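PDB 4QAN: hypothetical protein from Ruminococcus gnavus, which is of unknown function but has a cystatin-like fold, belongs as a divergent member to the NTF2-like superfamily, and can bind a magnesium ion. Local coordinates for residues Tyr33-Leu38 and Leu115-Ile120. Numbering follows the deposited sequence.
Sequences YMLSAL and LEVLEI
With chi1 at -69°, Leu-35 sets its CG anti to its own carbonyl carbon and sends both methyls from the helix toward the strand, where Val-117 offers CG2 to the CD1 methyl, this branch likewise lying anti to the carbonyl carbon while CG1 is anti to the backbone N. Leu-35 CD1 and Val-117 CG2 touch at 3.8 Å, the two side chains crossing at a slant. The forked end of Leu-35 serves three neighbours: CD1 also faces Ile-120 CD1 at 4.4 Å, and CD2 looks to Leu-115 CD1 at 4.5 Å. No hydrogen bond joins the segments; the contact is purely apolar, and with the CA atoms of Leu-35 and Val-117 8.2 Å apart, side chains alone bridge the gap. This is helix 27-39 packed on an antiparallel sheet, the arrangement of the cystatin-like fold, in which strand 116-122 pairs antiparallel with strand 140-150. Leu-35 also rests on Leu-157 and Phe-159 of strand 153-164, so a long, branched leucine suits a place where one helix residue spans two strands of the sheet. Beta-branched Val-117 and Ile-120 suit extended backbone. They point toward the helix although three residues apart, because a classic beta bulge at Leu-118 and Glu-119, both opposite Tyr-147, shifts the alternation of the strand. Beside the apolar contact, Lys-39 NZ hydrogen-bonds Leu-115 O, and Tyr-199 OH takes the N-H of Ile-120.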
loop_
_atom_site.group_PDB
_atom_site.type_symbol
_atom_site.label_atom_id
_atom_site.label_comp_id
_atom_site.label_asym_id
_atom_site.label_seq_id
_atom_site.Cartn_x
_atom_site.Cartn_y
_atom_site.Cartn_z
ATOM N N TYR A 33 9.418 -19.410 8.226
ATOM C CA TYR A 33 10.021 -18.554 7.213
ATOM C C TYR A 33 9.945 -17.112 7.689
ATOM O O TYR A 33 10.937 -16.389 7.652
ATOM C CB TYR A 33 9.293 -18.720 5.870
ATOM C CG TYR A 33 9.765 -17.781 4.765
ATOM C CD1 TYR A 33 9.112 -16.578 4.513
ATOM C CD2 TYR A 33 10.865 -18.102 3.963
ATOM C CE1 TYR A 33 9.542 -15.733 3.498
ATOM C CE2 TYR A 33 11.301 -17.247 2.948
ATOM C CZ TYR A 33 10.639 -16.068 2.721
ATOM O OH TYR A 33 11.084 -15.219 1.717
HETATM N N MSE A 34 8.777 -16.701 8.162
HETATM C CA MSE A 34 8.604 -15.316 8.611
HETATM C C MSE A 34 9.410 -15.080 9.857
HETATM O O MSE A 34 10.014 -14.023 10.010
HETATM C CB MSE A 34 7.125 -15.008 8.791
HETATM C CG MSE A 34 6.842 -13.565 9.177
HETATM SE SE MSE A 34 7.380 -12.365 7.726
HETATM C CE MSE A 34 6.015 -12.835 6.392
ATOM N N LEU A 35 9.437 -16.054 10.756
ATOM C CA LEU A 35 10.226 -15.931 11.976
ATOM C C LEU A 35 11.726 -15.811 11.682
ATOM O O LEU A 35 12.422 -14.987 12.287
ATOM C CB LEU A 35 9.960 -17.112 12.897
ATOM C CG LEU A 35 8.563 -17.145 13.514
ATOM C CD1 LEU A 35 8.313 -18.499 14.159
ATOM C CD2 LEU A 35 8.392 -16.035 14.535
ATOM N N SER A 36 12.224 -16.631 10.760
ATOM C CA SER A 36 13.612 -16.516 10.298
ATOM C C SER A 36 13.922 -15.128 9.733
ATOM O O SER A 36 14.956 -14.534 10.045
ATOM C CB SER A 36 13.905 -17.542 9.214
ATOM O OG SER A 36 15.160 -17.261 8.637
ATOM N N ALA A 37 13.035 -14.634 8.876
ATOM C CA ALA A 37 13.209 -13.312 8.291
ATOM C C ALA A 37 13.429 -12.291 9.392
ATOM O O ALA A 37 14.384 -11.520 9.334
ATOM C CB ALA A 37 12.003 -12.932 7.451
ATOM N N LEU A 38 12.548 -12.310 10.396
ATOM C CA LEU A 38 12.641 -11.404 11.540
ATOM C C LEU A 38 13.939 -11.607 12.302
ATOM O O LEU A 38 14.566 -10.647 12.732
ATOM C CB LEU A 38 11.458 -11.598 12.488
ATOM C CG LEU A 38 10.110 -11.116 11.944
ATOM C CD1 LEU A 38 8.954 -11.864 12.580
ATOM C CD2 LEU A 38 9.934 -9.617 12.148
ATOM N N LEU A 115 16.476 -14.972 18.577
ATOM C CA LEU A 115 15.156 -15.598 18.703
ATOM C C LEU A 115 15.179 -17.133 18.615
ATOM O O LEU A 115 15.813 -17.702 17.730
ATOM C CB LEU A 115 14.236 -15.007 17.628
ATOM C CG LEU A 115 12.850 -15.582 17.328
ATOM C CD1 LEU A 115 11.986 -14.480 16.733
ATOM C CD2 LEU A 115 12.901 -16.784 16.386
ATOM N N GLU A 116 14.472 -17.791 19.533
ATOM C CA GLU A 116 14.319 -19.241 19.512
ATOM C C GLU A 116 12.838 -19.597 19.490
ATOM O O GLU A 116 12.070 -19.088 20.298
ATOM C CB GLU A 116 14.952 -19.871 20.757
ATOM C CG GLU A 116 16.468 -19.889 20.787
ATOM C CD GLU A 116 17.012 -20.559 22.042
ATOM O OE1 GLU A 116 16.702 -21.749 22.285
ATOM O OE2 GLU A 116 17.756 -19.894 22.794
ATOM N N VAL A 117 12.455 -20.507 18.599
ATOM C CA VAL A 117 11.059 -20.920 18.456
ATOM C C VAL A 117 10.705 -22.050 19.419
ATOM O O VAL A 117 11.102 -23.197 19.220
ATOM C CB VAL A 117 10.758 -21.366 17.009
ATOM C CG1 VAL A 117 9.285 -21.727 16.856
ATOM C CG2 VAL A 117 11.145 -20.262 16.031
ATOM N N LEU A 118 9.934 -21.727 20.452
ATOM C CA LEU A 118 9.584 -22.705 21.487
ATOM C C LEU A 118 8.407 -23.567 21.053
ATOM O O LEU A 118 8.429 -24.788 21.205
ATOM C CB LEU A 118 9.242 -22.000 22.796
ATOM C CG LEU A 118 10.269 -20.979 23.292
ATOM C CD1 LEU A 118 9.761 -20.311 24.559
ATOM C CD2 LEU A 118 11.633 -21.613 23.518
ATOM N N GLU A 119 7.375 -22.920 20.520
ATOM C CA GLU A 119 6.192 -23.618 20.039
ATOM C C GLU A 119 5.399 -22.755 19.069
ATOM O O GLU A 119 5.417 -21.529 19.144
ATOM C CB GLU A 119 5.309 -24.018 21.223
ATOM C CG GLU A 119 3.943 -24.576 20.846
ATOM C CD GLU A 119 3.230 -25.220 22.017
ATOM O OE1 GLU A 119 3.689 -25.055 23.170
ATOM O OE2 GLU A 119 2.205 -25.892 21.780
ATOM N N ILE A 120 4.712 -23.423 18.151
ATOM C CA ILE A 120 3.744 -22.795 17.269
ATOM C C ILE A 120 2.444 -23.552 17.481
ATOM O O ILE A 120 2.381 -24.747 17.197
ATOM C CB ILE A 120 4.180 -22.905 15.792
ATOM C CG1 ILE A 120 5.449 -22.088 15.553
ATOM C CG2 ILE A 120 3.077 -22.422 14.860
ATOM C CD1 ILE A 120 6.093 -22.343 14.208
#